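Local coordinates for protein AimR transcriptional regulator (Bacillus phage phi3T, PDB 5ZVV) that switches on transcription of the phage aimX locus as a homodimer, apparently promoting lytic growth until the arbitrium peptide converts it to an inactive monomer, at residues L232-T237 with K247-K252; I226-Y231 with K255-P260; L238-Y243 with D356-Q361. One frame throughout, in Å; residues are numbered along the deposited sequence.

Contact 1: residues L232-T237 with K247-K252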
loop_
_atom_site.group_PDB
_atom_site.type_symbol
_atom_site.label_atom_id
_atom_site.label_comp_id
_atom_site.label_asym_id
_atom_site.label_seq_id
_atom_site.Cartn_x
_atom_site.Cartn_y
_atom_site.Cartn_z
ATOM N N LEU A 232 -18.874 14.639 -11.961
ATOM C CA LEU A 232 -17.552 15.227 -11.785
ATOM C C LEU A 232 -16.469 14.303 -12.329
ATOM O O LEU A 232 -15.547 14.752 -13.023
ATOM C CB LEU A 232 -17.318 15.527 -10.303
ATOM C CG LEU A 232 -16.243 16.543 -9.930
ATOM C CD1 LEU A 232 -16.617 17.925 -10.447
ATOM C CD2 LEU A 232 -16.038 16.566 -8.418
ATOM N N THR A 233 -16.579 13.001 -12.045
ATOM C CA THR A 233 -15.577 12.052 -12.523
ATOM C C THR A 233 -15.620 11.910 -14.041
ATOM O O THR A 233 -14.571 11.867 -14.691
ATOM C CB THR A 233 -15.772 10.690 -11.855
ATOM O OG1 THR A 233 -15.630 10.824 -10.436
ATOM C CG2 THR A 233 -14.739 9.693 -12.364
ATOM N N ILE A 234 -16.821 11.829 -14.622
ATOM C CA ILE A 234 -16.938 11.716 -16.076
ATOM C C ILE A 234 -16.300 12.926 -16.753
ATOM O O ILE A 234 -15.441 12.797 -17.644
ATOM C CB ILE A 234 -18.415 11.551 -16.480
ATOM C CG1 ILE A 234 -18.949 10.197 -16.001
ATOM C CG2 ILE A 234 -18.592 11.704 -17.990
ATOM C CD1 ILE A 234 -20.437 10.006 -16.214
ATOM N N GLY A 235 -16.703 14.126 -16.321
ATOM C CA GLY A 235 -16.089 15.331 -16.849
ATOM C C GLY A 235 -14.581 15.321 -16.707
ATOM O O GLY A 235 -13.861 15.755 -17.608
ATOM N N ASN A 236 -14.080 14.812 -15.578
ATOM C CA ASN A 236 -12.636 14.711 -15.401
ATOM C C ASN A 236 -12.018 13.763 -16.422
ATOM O O ASN A 236 -10.917 14.015 -16.926
ATOM C CB ASN A 236 -12.301 14.260 -13.980
ATOM C CG ASN A 236 -12.562 15.338 -12.951
ATOM O OD1 ASN A 236 -12.736 16.505 -13.294
ATOM N ND2 ASN A 236 -12.584 14.954 -11.681
ATOM N N THR A 237 -12.710 12.669 -16.747
ATOM C CA THR A 237 -12.186 11.766 -17.767
ATOM C C THR A 237 -12.211 12.387 -19.154
ATOM O O THR A 237 -11.529 11.881 -20.051
ATOM C CB THR A 237 -12.968 10.450 -17.810
ATOM O OG1 THR A 237 -14.307 10.703 -18.250
ATOM C CG2 THR A 237 -12.986 9.777 -16.449
ATOM N N LYS A 247 -17.444 19.786 -20.336
ATOM C CA LYS A 247 -18.270 20.843 -19.764
ATOM C C LYS A 247 -19.716 20.390 -19.611
ATOM O O LYS A 247 -20.389 20.755 -18.641
ATOM C CB LYS A 247 -18.188 22.095 -20.636
ATOM C CG LYS A 247 -19.019 23.264 -20.135
ATOM C CD LYS A 247 -18.919 24.450 -21.085
ATOM C CE LYS A 247 -19.680 25.655 -20.552
ATOM N NZ LYS A 247 -19.619 26.814 -21.484
ATOM N N LYS A 248 -20.208 19.579 -20.553
ATOM C CA LYS A 248 -21.590 19.118 -20.474
ATOM C C LYS A 248 -21.791 18.172 -19.294
ATOM O O LYS A 248 -22.820 18.235 -18.609
ATOM C CB LYS A 248 -21.992 18.449 -21.789
ATOM C CG LYS A 248 -23.494 18.313 -21.979
ATOM C CD LYS A 248 -23.855 18.116 -23.448
ATOM C CE LYS A 248 -23.288 16.819 -23.993
ATOM N NZ LYS A 248 -23.676 16.587 -25.414
ATOM N N ALA A 249 -20.817 17.298 -19.032
ATOM C CA ALA A 249 -20.916 16.416 -17.870
ATOM C C ALA A 249 -20.825 17.208 -16.569
ATOM O O ALA A 249 -21.639 17.019 -15.650
ATOM C CB ALA A 249 -19.827 15.344 -17.931
ATOM N N TYR A 250 -19.830 18.097 -16.472
ATOM C CA TYR A 250 -19.719 18.981 -15.315
ATOM C C TYR A 250 -21.039 19.687 -15.036
ATOM O O TYR A 250 -21.537 19.679 -13.905
ATOM C CB TYR A 250 -18.613 20.012 -15.542
ATOM C CG TYR A 250 -17.210 19.465 -15.457
ATOM C CD1 TYR A 250 -16.887 18.455 -14.559
ATOM C CD2 TYR A 250 -16.204 19.965 -16.272
ATOM C CE1 TYR A 250 -15.599 17.959 -14.479
ATOM C CE2 TYR A 250 -14.918 19.474 -16.201
ATOM C CZ TYR A 250 -14.620 18.474 -15.304
ATOM O OH TYR A 250 -13.336 17.991 -15.238
ATOM N N ILE A 251 -21.626 20.299 -16.067
ATOM C CA ILE A 251 -22.886 21.015 -15.889
ATOM C C ILE A 251 -23.993 20.058 -15.469
ATOM O O ILE A 251 -24.871 20.425 -14.677
ATOM C CB ILE A 251 -23.248 21.784 -17.176
ATOM C CG1 ILE A 251 -22.250 22.919 -17.410
ATOM C CG2 ILE A 251 -24.659 22.340 -17.096
ATOM C CD1 ILE A 251 -22.476 23.667 -18.707
ATOM N N LYS A 252 -23.967 18.817 -15.968
ATOM C CA LYS A 252 -24.918 17.820 -15.483
ATOM C C LYS A 252 -24.753 17.572 -13.990
ATOM O O LYS A 252 -25.713 17.185 -13.316
ATOM C CB LYS A 252 -24.763 16.507 -16.251
ATOM C CG LYS A 252 -25.383 16.520 -17.634
ATOM C CD LYS A 252 -25.206 15.180 -18.317
ATOM C CE LYS A 252 -25.685 15.228 -19.756
ATOM N NZ LYS A 252 -25.423 13.940 -20.456
#
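Helices 224-237 and 243-252 form an antiparallel hairpin of the TPR-like domain, and the segments 232-237 and 247-252 run at 169° with their axes 7.7 Å apart. The approach is closest where G235 faces A249, with 5.1 Å between their CA atoms. Having no side chain, G235 lets the Y250 ring lie against the backbone: its CA sits 3.6 Å above the ring plane, offset toward the rim, in a CH-pi contact. The methyl A249 CB rests 3.7 Å from G235 N and meets I234 CG2 at 3.8 Å.

Packing loosens toward L232. Its side chain, CG anti to the backbone N, only skims the ring, CD1 lying 4.2 Å from Y250 CD1, while its O sits at the ring edge, 3.5 Å from Y250 CE1. The outer side of helix 243-252, where I251 lies, is exposed.

At the ring's tip, Y250 OH donates to N236 OD1 over 2.5 Å, in the amide plane and on a lone pair. The phenol of a buried tyrosine thus has a polar partner on the opposing helix, and so short a bond probably fixes both the tyrosine's reach and the rotation of the asparagine amide.

Contact 2: residues I226-Y231 with K255-P260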
loop_
_atom_site.group_PDB
_atom_site.type_symbol
_atom_site.label_atom_id
_atom_site.label_comp_id
_atom_site.label_asym_id
_atom_site.label_seq_id
_atom_site.Cartn_x
_atom_site.Cartn_y
_atom_site.Cartn_z
ATOM N N ILE A 226 -23.559 11.124 -4.589
ATOM C CA ILE A 226 -23.084 10.098 -5.514
ATOM C C ILE A 226 -23.121 10.612 -6.947
ATOM O O ILE A 226 -22.128 10.536 -7.678
ATOM C CB ILE A 226 -23.912 8.810 -5.358
ATOM C CG1 ILE A 226 -23.672 8.174 -3.984
ATOM C CG2 ILE A 226 -23.598 7.822 -6.486
ATOM C CD1 ILE A 226 -22.251 7.692 -3.764
ATOM N N CYS A 227 -24.266 11.152 -7.367
ATOM C CA CYS A 227 -24.401 11.592 -8.752
ATOM C C CYS A 227 -23.500 12.785 -9.044
ATOM O O CYS A 227 -22.927 12.884 -10.137
ATOM C CB CYS A 227 -25.858 11.929 -9.055
ATOM S SG CYS A 227 -26.971 10.514 -8.977
ATOM N N PHE A 228 -23.361 13.697 -8.077
ATOM C CA PHE A 228 -22.470 14.839 -8.252
ATOM C C PHE A 228 -21.042 14.381 -8.518
ATOM O O PHE A 228 -20.422 14.786 -9.508
ATOM C CB PHE A 228 -22.524 15.752 -7.023
ATOM C CG PHE A 228 -21.457 16.810 -7.019
ATOM C CD1 PHE A 228 -21.592 17.951 -7.795
ATOM C CD2 PHE A 228 -20.313 16.659 -6.254
ATOM C CE1 PHE A 228 -20.607 18.919 -7.805
ATOM C CE2 PHE A 228 -19.326 17.627 -6.258
ATOM C CZ PHE A 228 -19.473 18.755 -7.036
ATOM N N PHE A 229 -20.502 13.525 -7.646
ATOM C CA PHE A 229 -19.140 13.053 -7.873
ATOM C C PHE A 229 -19.035 12.145 -9.093
ATOM O O PHE A 229 -17.949 12.024 -9.668
ATOM C CB PHE A 229 -18.608 12.349 -6.626
ATOM C CG PHE A 229 -18.173 13.301 -5.551
ATOM C CD1 PHE A 229 -17.056 14.104 -5.736
ATOM C CD2 PHE A 229 -18.886 13.416 -4.371
ATOM C CE1 PHE A 229 -16.653 14.994 -4.760
ATOM C CE2 PHE A 229 -18.488 14.306 -3.387
ATOM C CZ PHE A 229 -17.370 15.095 -3.582
ATOM N N ALA A 230 -20.139 11.528 -9.517
ATOM C CA ALA A 230 -20.106 10.711 -10.722
ATOM C C ALA A 230 -19.938 11.576 -11.968
ATOM O O ALA A 230 -19.063 11.313 -12.804
ATOM C CB ALA A 230 -21.372 9.864 -10.812
ATOM N N TYR A 231 -20.769 12.615 -12.110
ATOM C CA TYR A 231 -20.617 13.517 -13.251
ATOM C C TYR A 231 -19.313 14.300 -13.174
ATOM O O TYR A 231 -18.705 14.597 -14.211
ATOM C CB TYR A 231 -21.813 14.465 -13.341
ATOM C CG TYR A 231 -23.043 13.807 -13.913
ATOM C CD1 TYR A 231 -23.085 13.419 -15.248
ATOM C CD2 TYR A 231 -24.158 13.563 -13.123
ATOM C CE1 TYR A 231 -24.203 12.811 -15.781
ATOM C CE2 TYR A 231 -25.283 12.952 -13.647
ATOM C CZ TYR A 231 -25.299 12.579 -14.977
ATOM O OH TYR A 231 -26.413 11.971 -15.507
ATOM N N LYS A 255 -27.121 20.120 -10.788
ATOM C CA LYS A 255 -28.359 19.868 -10.056
ATOM C C LYS A 255 -28.159 18.984 -8.831
ATOM O O LYS A 255 -29.079 18.873 -8.015
ATOM C CB LYS A 255 -29.392 19.231 -10.989
ATOM C CG LYS A 255 -29.023 17.829 -11.446
ATOM C CD LYS A 255 -30.063 17.243 -12.390
ATOM C CE LYS A 255 -29.615 17.352 -13.844
ATOM N NZ LYS A 255 -28.356 16.585 -14.101
ATOM N N TYR A 256 -26.991 18.361 -8.682
ATOM C CA TYR A 256 -26.703 17.482 -7.558
ATOM C C TYR A 256 -25.826 18.139 -6.497
ATOM O O TYR A 256 -25.522 17.501 -5.484
ATOM C CB TYR A 256 -26.035 16.194 -8.059
ATOM C CG TYR A 256 -26.860 15.430 -9.074
ATOM C CD1 TYR A 256 -28.001 14.736 -8.690
ATOM C CD2 TYR A 256 -26.497 15.403 -10.415
ATOM C CE1 TYR A 256 -28.758 14.037 -9.611
ATOM C CE2 TYR A 256 -27.248 14.706 -11.344
ATOM C CZ TYR A 256 -28.377 14.025 -10.936
ATOM O OH TYR A 256 -29.126 13.329 -11.855
ATOM N N ALA A 257 -25.407 19.386 -6.703
ATOM C CA ALA A 257 -24.591 20.111 -5.734
ATOM C C ALA A 257 -25.520 20.873 -4.795
ATOM O O ALA A 257 -26.219 21.799 -5.218
ATOM C CB ALA A 257 -23.621 21.052 -6.444
ATOM N N LYS A 258 -25.529 20.485 -3.520
ATOM C CA LYS A 258 -26.480 21.021 -2.552
ATOM C C LYS A 258 -25.816 21.802 -1.426
ATOM O O LYS A 258 -26.489 22.142 -0.445
ATOM C CB LYS A 258 -27.330 19.889 -1.969
ATOM C CG LYS A 258 -28.163 19.159 -3.007
ATOM C CD LYS A 258 -28.997 20.139 -3.817
ATOM C CE LYS A 258 -29.789 19.433 -4.905
ATOM N NZ LYS A 258 -30.567 20.396 -5.736
ATOM N N ASN A 259 -24.524 22.084 -1.533
ATOM C CA ASN A 259 -23.804 22.856 -0.534
ATOM C C ASN A 259 -22.683 23.611 -1.240
ATOM O O ASN A 259 -22.275 23.226 -2.337
ATOM C CB ASN A 259 -23.243 21.961 0.581
ATOM C CG ASN A 259 -22.352 20.858 0.057
ATOM O OD1 ASN A 259 -21.240 21.111 -0.402
ATOM N ND2 ASN A 259 -22.832 19.621 0.135
ATOM N N PRO A 260 -22.192 24.699 -0.643
ATOM C CA PRO A 260 -21.170 25.502 -1.343
ATOM C C PRO A 260 -19.861 24.771 -1.579
ATOM O O PRO A 260 -19.118 25.154 -2.490
ATOM C CB PRO A 260 -20.980 26.718 -0.418
ATOM C CG PRO A 260 -21.543 26.306 0.903
ATOM C CD PRO A 260 -22.649 25.345 0.595
#
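In the TPR-like helical domain, the loop linking helix 243-252 to helix 260-277 lays a tyrosine across one flank of helix 224-237, forming a CH-pi and sulfur-aromatic contact with a cysteine. C227 approaches the Y256 ring from directly above one face, its CB 3.4 Å over the centre and almost on the ring normal. With SG anti to the carbonyl carbon (chi1 -65°), the sulfur is carried along the same face and stands 4.4 Å from the Y256 centroid. K255 turns back so that its CG covers the opposite face near the rim, and the phenol ring is enclosed between the two aliphatic groups.

Y231, one turn farther along the helix, meets Y256 differently. The two rings are nearly parallel, their planes 12° apart, yet they touch rim to rim without overlapping, Y231 CE2 lying 3.5 Å from Y256 CE2. At the base of the tyrosine, Y256 CB packs against F228 CB at 3.7 Å. F228 points its ring the other way, CG anti to the backbone N (chi1 170°), toward helix 260-277, where it stacks on H262. N259 caps the start of that helix by accepting from H262 N. On the loop side, A257 CB touches the F228 ring, 3.9 Å from F228 CE1.

Contact 3: residues L238-Y243 with D356-Q361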
loop_
_atom_site.group_PDB
_atom_site.type_symbol
_atom_site.label_atom_id
_atom_site.label_comp_id
_atom_site.label_asym_id
_atom_site.label_seq_id
_atom_site.Cartn_x
_atom_site.Cartn_y
_atom_site.Cartn_z
ATOM N N LEU A 238 -12.981 13.457 -19.356
ATOM C CA LEU A 238 -13.056 14.095 -20.667
ATOM C C LEU A 238 -12.194 15.351 -20.798
ATOM O O LEU A 238 -12.285 16.038 -21.821
ATOM C CB LEU A 238 -14.509 14.433 -20.997
ATOM C CG LEU A 238 -15.451 13.248 -21.202
ATOM C CD1 LEU A 238 -16.894 13.727 -21.221
ATOM C CD2 LEU A 238 -15.102 12.519 -22.492
ATOM N N ILE A 239 -11.347 15.654 -19.810
ATOM C CA ILE A 239 -10.679 16.958 -19.760
ATOM C C ILE A 239 -9.802 17.178 -20.989
ATOM O O ILE A 239 -9.820 18.256 -21.597
ATOM C CB ILE A 239 -9.865 17.094 -18.459
ATOM C CG1 ILE A 239 -10.796 17.287 -17.259
ATOM C CG2 ILE A 239 -8.877 18.250 -18.556
ATOM C CD1 ILE A 239 -10.073 17.340 -15.931
ATOM N N PHE A 240 -9.023 16.171 -21.377
ATOM C CA PHE A 240 -8.064 16.324 -22.462
ATOM C C PHE A 240 -8.589 15.842 -23.809
ATOM O O PHE A 240 -7.853 15.902 -24.797
ATOM C CB PHE A 240 -6.766 15.588 -22.121
ATOM C CG PHE A 240 -6.130 16.051 -20.844
ATOM C CD1 PHE A 240 -5.312 17.169 -20.826
ATOM C CD2 PHE A 240 -6.365 15.378 -19.658
ATOM C CE1 PHE A 240 -4.733 17.603 -19.648
ATOM C CE2 PHE A 240 -5.787 15.803 -18.477
ATOM C CZ PHE A 240 -4.969 16.918 -18.471
ATOM N N GLU A 241 -9.838 15.382 -23.881
ATOM C CA GLU A 241 -10.400 14.871 -25.128
ATOM C C GLU A 241 -11.319 15.868 -25.824
ATOM O O GLU A 241 -11.169 16.114 -27.023
ATOM C CB GLU A 241 -11.164 13.567 -24.869
ATOM C CG GLU A 241 -10.293 12.403 -24.440
ATOM C CD GLU A 241 -11.080 11.116 -24.283
ATOM O OE1 GLU A 241 -12.274 11.097 -24.654
ATOM O OE2 GLU A 241 -10.503 10.125 -23.791
ATOM N N ASP A 242 -12.272 16.447 -25.096
ATOM C CA ASP A 242 -13.313 17.271 -25.702
ATOM C C ASP A 242 -13.771 18.295 -24.675
ATOM O O ASP A 242 -14.232 17.921 -23.593
ATOM C CB ASP A 242 -14.487 16.399 -26.167
ATOM C CG ASP A 242 -15.490 17.156 -27.022
ATOM O OD1 ASP A 242 -15.723 18.357 -26.779
ATOM O OD2 ASP A 242 -16.060 16.536 -27.944
ATOM N N TYR A 243 -13.655 19.580 -25.017
ATOM C CA TYR A 243 -14.070 20.625 -24.086
ATOM C C TYR A 243 -15.576 20.596 -23.866
ATOM O O TYR A 243 -16.046 20.613 -22.723
ATOM C CB TYR A 243 -13.637 22.000 -24.598
ATOM C CG TYR A 243 -14.127 23.128 -23.717
ATOM C CD1 TYR A 243 -13.480 23.431 -22.526
ATOM C CD2 TYR A 243 -15.247 23.874 -24.061
ATOM C CE1 TYR A 243 -13.928 24.450 -21.708
ATOM C CE2 TYR A 243 -15.701 24.898 -23.246
ATOM C CZ TYR A 243 -15.037 25.179 -22.072
ATOM O OH TYR A 243 -15.482 26.192 -21.256
ATOM N N ASP A 356 -0.122 9.834 -9.858
ATOM C CA ASP A 356 -1.138 10.422 -10.728
ATOM C C ASP A 356 -0.737 10.130 -12.169
ATOM O O ASP A 356 0.165 10.770 -12.714
ATOM C CB ASP A 356 -1.270 11.921 -10.467
ATOM C CG ASP A 356 -2.498 12.533 -11.131
ATOM O OD1 ASP A 356 -2.963 12.003 -12.163
ATOM O OD2 ASP A 356 -2.999 13.556 -10.617
ATOM N N LYS A 357 -1.410 9.162 -12.783
ATOM C CA LYS A 357 -1.135 8.772 -14.158
ATOM C C LYS A 357 -2.005 9.510 -15.166
ATOM O O LYS A 357 -1.950 9.197 -16.360
ATOM C CB LYS A 357 -1.321 7.260 -14.326
ATOM C CG LYS A 357 -0.446 6.424 -13.404
ATOM C CD LYS A 357 -0.626 4.933 -13.646
ATOM C CE LYS A 357 0.239 4.116 -12.691
ATOM N NZ LYS A 357 0.171 2.653 -12.971
ATOM N N TYR A 358 -2.802 10.481 -14.718
ATOM C CA TYR A 358 -3.699 11.220 -15.601
ATOM C C TYR A 358 -3.193 12.631 -15.884
ATOM O O TYR A 358 -2.982 12.993 -17.044
ATOM C CB TYR A 358 -5.111 11.269 -15.001
ATOM C CG TYR A 358 -6.139 11.880 -15.928
ATOM C CD1 TYR A 358 -6.457 11.272 -17.134
ATOM C CD2 TYR A 358 -6.792 13.062 -15.598
ATOM C CE1 TYR A 358 -7.391 11.822 -17.988
ATOM C CE2 TYR A 358 -7.732 13.618 -16.449
ATOM C CZ TYR A 358 -8.025 12.992 -17.642
ATOM O OH TYR A 358 -8.955 13.534 -18.496
ATOM N N PHE A 359 -2.988 13.440 -14.843
ATOM C CA PHE A 359 -2.601 14.829 -15.054
ATOM C C PHE A 359 -1.117 15.003 -15.349
ATOM O O PHE A 359 -0.693 16.122 -15.660
ATOM C CB PHE A 359 -2.999 15.677 -13.844
ATOM C CG PHE A 359 -4.483 15.808 -13.670
ATOM C CD1 PHE A 359 -5.215 16.652 -14.487
ATOM C CD2 PHE A 359 -5.147 15.080 -12.698
ATOM C CE1 PHE A 359 -6.581 16.772 -14.337
ATOM C CE2 PHE A 359 -6.512 15.194 -12.541
ATOM C CZ PHE A 359 -7.232 16.041 -13.362
ATOM N N ILE A 360 -0.324 13.929 -15.282
ATOM C CA ILE A 360 1.084 14.024 -15.649
ATOM C C ILE A 360 1.246 14.408 -17.113
ATOM O O ILE A 360 2.321 14.860 -17.525
ATOM C CB ILE A 360 1.808 12.697 -15.333
ATOM C CG1 ILE A 360 3.326 12.871 -15.432
ATOM C CG2 ILE A 360 1.326 11.586 -16.259
ATOM C CD1 ILE A 360 4.109 11.646 -15.027
ATOM N N GLN A 361 0.195 14.255 -17.916
ATOM C CA GLN A 361 0.279 14.679 -19.305
ATOM C C GLN A 361 0.341 16.193 -19.439
ATOM O O GLN A 361 0.746 16.687 -20.496
ATOM C CB GLN A 361 -0.903 14.126 -20.103
ATOM C CG GLN A 361 -2.265 14.590 -19.623
ATOM C CD GLN A 361 -3.402 13.913 -20.367
ATOM O OE1 GLN A 361 -3.609 14.152 -21.558
ATOM N NE2 GLN A 361 -4.138 13.054 -19.671
HETATM O O HOH W 1 -9.470 12.996 -21.035
#
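The F240 ring is the centre of this contact, met by a different group on each side. Over one face lies the Q361 amide, tilted only 15° from the ring and with CD 3.3 Å above its centre; Q361 CG adds a CH-pi contact. I239 CG2 covers the opposite face. One edge of F240 is directed at the face of Y358 in an offset edge-to-face pair, planes at 70°, with F240 CD2 3.5 Å from Y358 CZ. Farther round, F240 CZ touches F359 CD1 at 4.0 Å, and F359 CE1 also receives I239 CD1.

These meetings join two interhelical loops of the TPR-like domain, the second containing a type I beta turn from Y358 to Q361. Q361 CG stands between the backbone N and the carbonyl carbon (chi1 61°), the chain extended beyond, and NE2 donates to Y358 O at 2.9 Å, which helps hold the amide flat over F240. D356 builds an Asx turn just upstream: its OD1 accepts from Y358 N on the anti lone pair and from F359 N above the carboxylate plane, while OD2 takes a bond from N325. A water accepts from F240 N at 3.2 Å and is hydrogen-bonded to Y358 OH at 2.6 Å.

The three contacts follow one another along helix 224-237 and the loop after it: contact 2 uses residues 226-231, contact 1 the next six and contact 3 the loop that begins at L238. Contacts 1 and 2 have centres 11 Å apart and pack directly, Y231 CB lying 3.4 Å from A249 O. Contact 3, its centre 12 Å from that of contact 1, meets it at the helix end, where Y358 OH makes a probable, weak hydrogen bond to N236 O and I239 CG1 abuts Y250 OH at 3.3 Å. Contacts 2 and 3 do not touch; about 7 Å separates their nearest atoms. Contact 1 therefore bridges the other two, and none of the three involves the partner subunit.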